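Long-range contact in DTDP-4-dehydrorhamnose reductase, rfbD ortholog (Clostridium acetobutylicum, PDB 1VL0), which probably catalyses the NAD(P)H-dependent reduction of dTDP-6-deoxy-L-lyxo-4-hexulose to dTDP-L-rhamnose, the closing step of dTDP-L-rhamnose biosynthesis: residues 149-161 with 207-219. Numbering follows the deposited sequence.
With NAI (1,4-dihydronicotinamide adenine dinucleotide), chain D.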
loop_
_atom_site.group_PDB
_atom_site.type_symbol
_atom_site.label_atom_id
_atom_site.label_comp_id
_atom_site.label_asym_id
_atom_site.label_seq_id
_atom_site.Cartn_x
_atom_site.Cartn_y
_atom_site.Cartn_z
ATOM N N LYS A 149 -2.256 -7.993 1.251
ATOM C CA LYS A 149 -2.424 -7.172 0.103
ATOM C C LYS A 149 -1.096 -6.902 -0.610
ATOM O O LYS A 149 -1.047 -6.766 -1.833
ATOM C CB LYS A 149 -3.035 -5.845 0.502
ATOM C CG LYS A 149 -4.391 -5.956 1.102
ATOM C CD LYS A 149 -5.091 -4.591 1.137
ATOM C CE LYS A 149 -4.659 -3.820 2.328
ATOM N NZ LYS A 149 -5.406 -2.535 2.383
ATOM N N ALA A 150 -0.004 -6.811 0.144
ATOM C CA ALA A 150 1.294 -6.471 -0.461
ATOM C C ALA A 150 1.846 -7.638 -1.222
ATOM O O ALA A 150 2.507 -7.460 -2.218
ATOM C CB ALA A 150 2.290 -6.084 0.607
ATOM N N LEU A 151 1.568 -8.839 -0.739
ATOM C CA LEU A 151 2.198 -10.042 -1.282
ATOM C C LEU A 151 1.387 -10.866 -2.291
ATOM O O LEU A 151 1.908 -11.813 -2.848
ATOM C CB LEU A 151 2.599 -10.926 -0.122
ATOM C CG LEU A 151 3.701 -10.341 0.766
ATOM C CD1 LEU A 151 3.760 -11.096 2.051
ATOM C CD2 LEU A 151 5.067 -10.331 0.043
ATOM N N ASN A 152 0.108 -10.536 -2.487
ATOM C CA ASN A 152 -0.777 -11.273 -3.380
ATOM C C ASN A 152 -1.906 -10.360 -3.918
ATOM O O ASN A 152 -2.801 -10.009 -3.161
ATOM C CB ASN A 152 -1.352 -12.536 -2.659
ATOM C CG ASN A 152 -1.969 -13.547 -3.618
ATOM O OD1 ASN A 152 -2.420 -13.180 -4.709
ATOM N ND2 ASN A 152 -1.975 -14.828 -3.228
ATOM N N PRO A 153 -1.872 -10.006 -5.213
ATOM C CA PRO A 153 -2.958 -9.215 -5.836
ATOM C C PRO A 153 -4.357 -9.851 -5.912
ATOM O O PRO A 153 -5.316 -9.106 -6.148
ATOM C CB PRO A 153 -2.450 -8.968 -7.266
ATOM C CG PRO A 153 -0.989 -9.139 -7.177
ATOM C CD PRO A 153 -0.805 -10.277 -6.189
ATOM N N LYS A 154 -4.447 -11.192 -5.844
ATOM C CA LYS A 154 -5.693 -11.935 -5.731
ATOM C C LYS A 154 -6.049 -12.145 -4.268
ATOM O O LYS A 154 -5.963 -13.233 -3.744
ATOM C CB LYS A 154 -5.655 -13.257 -6.531
ATOM C CG LYS A 154 -5.617 -13.022 -8.033
ATOM C CD LYS A 154 -5.691 -14.342 -8.892
ATOM C CE LYS A 154 -6.108 -14.018 -10.346
ATOM N NZ LYS A 154 -7.490 -13.450 -10.467
ATOM N N TYR A 155 -6.467 -11.054 -3.595
ATOM C CA TYR A 155 -6.791 -11.102 -2.204
ATOM C C TYR A 155 -8.247 -10.726 -1.916
ATOM O O TYR A 155 -8.878 -9.942 -2.633
ATOM C CB TYR A 155 -5.855 -10.179 -1.354
ATOM C CG TYR A 155 -6.151 -8.737 -1.535
ATOM C CD1 TYR A 155 -5.523 -8.016 -2.525
ATOM C CD2 TYR A 155 -7.065 -8.079 -0.718
ATOM C CE1 TYR A 155 -5.812 -6.671 -2.708
ATOM C CE2 TYR A 155 -7.377 -6.741 -0.916
ATOM C CZ TYR A 155 -6.753 -6.050 -1.913
ATOM O OH TYR A 155 -7.030 -4.704 -2.112
ATOM N N TYR A 156 -8.743 -11.266 -0.801
ATOM C CA TYR A 156 -10.023 -10.863 -0.205
ATOM C C TYR A 156 -9.747 -10.697 1.288
ATOM O O TYR A 156 -9.250 -11.574 1.936
ATOM C CB TYR A 156 -11.109 -11.905 -0.380
ATOM C CG TYR A 156 -11.309 -12.499 -1.762
ATOM C CD1 TYR A 156 -10.542 -13.566 -2.192
ATOM C CD2 TYR A 156 -12.307 -12.038 -2.599
ATOM C CE1 TYR A 156 -10.769 -14.158 -3.425
ATOM C CE2 TYR A 156 -12.520 -12.608 -3.834
ATOM C CZ TYR A 156 -11.767 -13.686 -4.222
ATOM O OH TYR A 156 -11.970 -14.241 -5.480
ATOM N N ILE A 157 -10.015 -9.524 1.814
ATOM C CA ILE A 157 -9.944 -9.317 3.274
ATOM C C ILE A 157 -11.370 -9.141 3.713
ATOM O O ILE A 157 -12.068 -8.280 3.183
ATOM C CB ILE A 157 -9.063 -8.108 3.618
ATOM C CG1 ILE A 157 -7.573 -8.460 3.348
ATOM C CG2 ILE A 157 -9.219 -7.657 5.082
ATOM C CD1 ILE A 157 -6.741 -7.272 3.191
ATOM N N VAL A 158 -11.805 -9.984 4.648
ATOM C CA VAL A 158 -13.180 -9.956 5.148
ATOM C C VAL A 158 -13.170 -9.709 6.665
ATOM O O VAL A 158 -12.726 -10.582 7.439
ATOM C CB VAL A 158 -13.934 -11.245 4.820
ATOM C CG1 VAL A 158 -15.416 -11.141 5.276
ATOM C CG2 VAL A 158 -13.861 -11.565 3.274
ATOM N N ARG A 159 -13.519 -8.483 7.062
ATOM C CA ARG A 159 -13.541 -8.083 8.463
ATOM C C ARG A 159 -14.845 -8.485 9.089
ATOM O O ARG A 159 -15.912 -8.174 8.578
ATOM C CB ARG A 159 -13.345 -6.566 8.634
ATOM C CG ARG A 159 -12.098 -6.026 8.003
ATOM C CD ARG A 159 -11.813 -4.613 8.463
ATOM N NE ARG A 159 -10.592 -4.068 7.859
ATOM C CZ ARG A 159 -10.458 -2.903 7.254
ATOM N NH1 ARG A 159 -11.473 -2.065 7.120
ATOM N NH2 ARG A 159 -9.262 -2.585 6.771
ATOM N N THR A 160 -14.774 -9.143 10.233
ATOM C CA THR A 160 -15.978 -9.502 10.936
ATOM C C THR A 160 -15.903 -9.124 12.430
ATOM O O THR A 160 -14.930 -8.505 12.863
ATOM C CB THR A 160 -16.334 -10.963 10.711
ATOM O OG1 THR A 160 -17.668 -11.195 11.217
ATOM C CG2 THR A 160 -15.446 -11.904 11.485
ATOM N N ALA A 161 -16.952 -9.450 13.191
ATOM C CA ALA A 161 -17.031 -9.033 14.596
ATOM C C ALA A 161 -18.074 -9.849 15.332
ATOM O O ALA A 161 -19.009 -10.375 14.709
ATOM C CB ALA A 161 -17.416 -7.542 14.685
ATOM N N VAL A 207 -17.950 -14.101 -2.528
ATOM C CA VAL A 207 -16.937 -13.252 -3.155
ATOM C C VAL A 207 -15.916 -14.076 -3.927
ATOM O O VAL A 207 -15.469 -13.658 -4.981
ATOM C CB VAL A 207 -16.253 -12.262 -2.206
ATOM C CG1 VAL A 207 -17.304 -11.281 -1.636
ATOM C CG2 VAL A 207 -15.504 -12.952 -1.082
ATOM N N ILE A 208 -15.518 -15.220 -3.405
ATOM C CA ILE A 208 -14.623 -16.127 -4.168
ATOM C C ILE A 208 -15.236 -16.525 -5.497
ATOM O O ILE A 208 -14.601 -16.540 -6.546
ATOM C CB ILE A 208 -14.300 -17.408 -3.355
ATOM C CG1 ILE A 208 -13.445 -17.073 -2.128
ATOM C CG2 ILE A 208 -13.587 -18.457 -4.170
ATOM C CD1 ILE A 208 -13.348 -18.321 -1.182
ATOM N N ASP A 209 -16.478 -16.913 -5.431
ATOM C CA ASP A 209 -17.203 -17.337 -6.599
ATOM C C ASP A 209 -17.245 -16.255 -7.679
ATOM O O ASP A 209 -17.171 -16.550 -8.847
ATOM C CB ASP A 209 -18.625 -17.638 -6.164
ATOM C CG ASP A 209 -19.212 -18.767 -6.893
ATOM O OD1 ASP A 209 -19.573 -18.590 -8.087
ATOM O OD2 ASP A 209 -19.371 -19.870 -6.319
ATOM N N GLU A 210 -17.425 -14.994 -7.258
ATOM C CA GLU A 210 -17.517 -13.837 -8.153
ATOM C C GLU A 210 -16.171 -13.283 -8.621
ATOM O O GLU A 210 -16.131 -12.436 -9.517
ATOM C CB GLU A 210 -18.268 -12.691 -7.425
ATOM C CG GLU A 210 -19.698 -13.075 -7.065
ATOM C CD GLU A 210 -20.383 -12.128 -6.121
ATOM O OE1 GLU A 210 -19.720 -11.272 -5.479
ATOM O OE2 GLU A 210 -21.617 -12.279 -6.004
ATOM N N LYS A 211 -15.098 -13.715 -7.971
ATOM C CA LYS A 211 -13.778 -13.039 -8.025
ATOM C C LYS A 211 -13.860 -11.538 -7.723
ATOM O O LYS A 211 -13.287 -10.704 -8.418
ATOM C CB LYS A 211 -13.100 -13.355 -9.341
ATOM C CG LYS A 211 -12.722 -14.836 -9.399
ATOM C CD LYS A 211 -11.685 -15.100 -10.452
ATOM C CE LYS A 211 -11.546 -16.585 -10.775
ATOM N NZ LYS A 211 -11.115 -17.402 -9.629
ATOM N N ASN A 212 -14.602 -11.238 -6.651
ATOM C CA ASN A 212 -14.916 -9.876 -6.203
ATOM C C ASN A 212 -13.862 -9.544 -5.155
ATOM O O ASN A 212 -14.076 -9.647 -3.983
ATOM C CB ASN A 212 -16.321 -9.861 -5.644
ATOM C CG ASN A 212 -16.878 -8.441 -5.434
ATOM O OD1 ASN A 212 -16.250 -7.411 -5.787
ATOM N ND2 ASN A 212 -18.066 -8.392 -4.836
ATOM N N TYR A 213 -12.667 -9.199 -5.633
ATOM C CA TYR A 213 -11.494 -9.029 -4.774
ATOM C C TYR A 213 -11.587 -7.730 -4.019
ATOM O O TYR A 213 -12.276 -6.788 -4.447
ATOM C CB TYR A 213 -10.223 -9.014 -5.610
ATOM C CG TYR A 213 -9.939 -10.300 -6.318
ATOM C CD1 TYR A 213 -9.523 -11.399 -5.632
ATOM C CD2 TYR A 213 -10.039 -10.398 -7.681
ATOM C CE1 TYR A 213 -9.244 -12.610 -6.318
ATOM C CE2 TYR A 213 -9.744 -11.630 -8.373
ATOM C CZ TYR A 213 -9.362 -12.709 -7.663
ATOM O OH TYR A 213 -9.058 -13.936 -8.284
ATOM N N GLY A 214 -10.873 -7.661 -2.910
ATOM C CA GLY A 214 -10.814 -6.435 -2.150
ATOM C C GLY A 214 -11.055 -6.655 -0.679
ATOM O O GLY A 214 -10.983 -7.765 -0.188
ATOM N N THR A 215 -11.379 -5.574 0.004
ATOM C CA THR A 215 -11.652 -5.594 1.406
ATOM C C THR A 215 -13.136 -5.400 1.666
ATOM O O THR A 215 -13.717 -4.428 1.189
ATOM C CB THR A 215 -10.819 -4.494 2.098
ATOM O OG1 THR A 215 -9.414 -4.802 1.941
ATOM C CG2 THR A 215 -11.062 -4.437 3.608
ATOM N N PHE A 216 -13.715 -6.318 2.445
ATOM C CA PHE A 216 -15.144 -6.303 2.766
ATOM C C PHE A 216 -15.361 -6.345 4.266
ATOM O O PHE A 216 -14.739 -7.124 4.934
ATOM C CB PHE A 216 -15.856 -7.519 2.169
ATOM C CG PHE A 216 -15.765 -7.577 0.664
ATOM C CD1 PHE A 216 -14.624 -8.077 0.048
ATOM C CD2 PHE A 216 -16.778 -7.049 -0.128
ATOM C CE1 PHE A 216 -14.522 -8.119 -1.427
ATOM C CE2 PHE A 216 -16.670 -7.084 -1.543
ATOM C CZ PHE A 216 -15.546 -7.579 -2.160
ATOM N N HIS A 217 -16.317 -5.580 4.745
ATOM C CA HIS A 217 -16.939 -5.797 6.048
ATOM C C HIS A 217 -18.076 -6.801 5.926
ATOM O O HIS A 217 -18.837 -6.810 4.955
ATOM C CB HIS A 217 -17.492 -4.466 6.572
ATOM C CG HIS A 217 -16.429 -3.489 6.942
ATOM N ND1 HIS A 217 -16.702 -2.175 7.285
ATOM C CD2 HIS A 217 -15.081 -3.620 6.972
ATOM C CE1 HIS A 217 -15.563 -1.572 7.577
ATOM N NE2 HIS A 217 -14.569 -2.413 7.376
ATOM N N CYS A 218 -18.157 -7.706 6.901
ATOM C CA CYS A 218 -19.189 -8.728 6.930
ATOM C C CYS A 218 -19.613 -9.043 8.352
ATOM O O CYS A 218 -19.073 -9.970 8.986
ATOM C CB CYS A 218 -18.712 -10.010 6.247
ATOM S SG CYS A 218 -20.104 -11.141 6.150
ATOM N N THR A 219 -20.531 -8.213 8.866
ATOM C CA THR A 219 -21.319 -8.540 10.016
ATOM C C THR A 219 -22.825 -8.629 9.611
ATOM O O THR A 219 -23.250 -8.175 8.535
ATOM C CB THR A 219 -21.127 -7.505 11.142
ATOM O OG1 THR A 219 -21.506 -6.194 10.690
ATOM C CG2 THR A 219 -19.679 -7.391 11.520
HETATM P PA NAI D . -11.470 -19.780 16.460
HETATM O O1A NAI D . -10.705 -19.257 17.644
HETATM O O2A NAI D . -12.783 -20.433 16.816
HETATM O O5B NAI D . -10.456 -20.712 15.636
HETATM C C5B NAI D . -9.196 -20.170 15.295
HETATM C C4B NAI D . -8.212 -21.271 14.922
HETATM O O4B NAI D . -6.883 -20.755 14.951
HETATM C C3B NAI D . -8.168 -22.467 15.871
HETATM O O3B NAI D . -8.653 -23.630 15.227
HETATM C C2B NAI D . -6.674 -22.562 16.214
HETATM O O2B NAI D . -6.204 -23.864 16.536
HETATM C C1B NAI D . -6.085 -21.923 14.953
HETATM N N9A NAI D . -4.634 -21.660 14.908
HETATM C C8A NAI D . -3.911 -21.051 15.896
HETATM N N7A NAI D . -2.619 -21.014 15.513
HETATM C C5A NAI D . -2.478 -21.606 14.305
HETATM C C6A NAI D . -1.361 -21.824 13.495
HETATM N N6A NAI D . -0.152 -21.444 13.878
HETATM N N1A NAI D . -1.522 -22.461 12.286
HETATM C C2A NAI D . -2.796 -22.870 11.877
HETATM N N3A NAI D . -3.891 -22.685 12.683
HETATM C C4A NAI D . -3.749 -22.037 13.893
HETATM O O3 NAI D . -11.651 -18.575 15.418
HETATM P PN NAI D . -13.042 -17.941 14.882
HETATM O O1N NAI D . -13.549 -18.698 13.722
HETATM O O2N NAI D . -13.844 -17.530 16.056
HETATM O O5D NAI D . -12.419 -16.644 14.141
HETATM C C5D NAI D . -12.247 -16.681 12.731
HETATM C C4D NAI D . -11.674 -15.370 12.263
HETATM O O4D NAI D . -12.530 -14.263 12.617
HETATM C C3D NAI D . -10.294 -15.089 12.856
HETATM O O3D NAI D . -9.498 -14.741 11.758
HETATM C C2D NAI D . -10.494 -13.920 13.820
HETATM O O2D NAI D . -9.414 -13.006 13.981
HETATM C C1D NAI D . -11.707 -13.238 13.178
HETATM N N1N NAI D . -12.530 -12.487 14.123
HETATM C C2N NAI D . -13.304 -13.178 15.028
HETATM C C3N NAI D . -14.102 -12.443 15.903
HETATM C C7N NAI D . -14.684 -13.099 17.119
HETATM O O7N NAI D . -15.712 -12.418 17.788
HETATM N N7N NAI D . -14.232 -14.289 17.534
HETATM C C4N NAI D . -14.106 -11.043 15.842
HETATM C C5N NAI D . -13.315 -10.357 14.920
HETATM C C6N NAI D . -12.528 -11.124 14.066
HETATM O O HOH W 1 -7.606 -3.942 3.917
HETATM O O HOH W 2 -8.071 -16.602 -9.743
HETATM O O HOH W 3 -8.764 -3.425 -0.375
#
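Strands 155-160 and 214-217 run side by side in parallel, Ile-157 opposite Thr-215, their axes 4.6 Å apart. Five backbone hydrogen bonds join them, starting with Gly-214 N to Tyr-155 O (3.0 Å) and ending with Cys-218 N to Arg-159 O (2.8 Å); beyond these, the Thr-160 hydroxyl donates to Cys-218 O.

Aromatic packing dominates the face of Tyr-156, whose ring slots between Ile-208 CG1 of helix 197-210 on one side and the Tyr-213 ring on the other. The two tyrosine rings meet obliquely, planes at 33° and centroids 4.7 Å apart. The Tyr-156 hydroxyl continues past Lys-211 to a hydrogen bond with Glu-107. At the subunit interface, Lys-154 curls at its last torsion (chi4 -64°), and its NZ donates a hydrogen bond to Tyr-213 OH (2.7 Å) and also bonds Ser-103 of the second subunit.

On the face of Ile-157 and Arg-159 the contacts are largely polar. Arg-159, extended from CG to NE, gives an NH1 hydrogen to His-217 NE2 (3.1 Å), close to both group planes although these are turned 46° apart; Thr-215 CG2 covers the guanidinium centre, and NH2 forms a salt bridge with Glu-145. Separate waters link Thr-215 OG1 to Lys-149 NZ and to Tyr-155 OH.

The pairing adds strand 214-217 beside strand 155-164 in the parallel part of the central sheet of an extended short-chain dehydrogenase/reductase, a Rossmann fold, with Thr-160 and Ala-161 reaching the dihydronicotinamide ring of NADH.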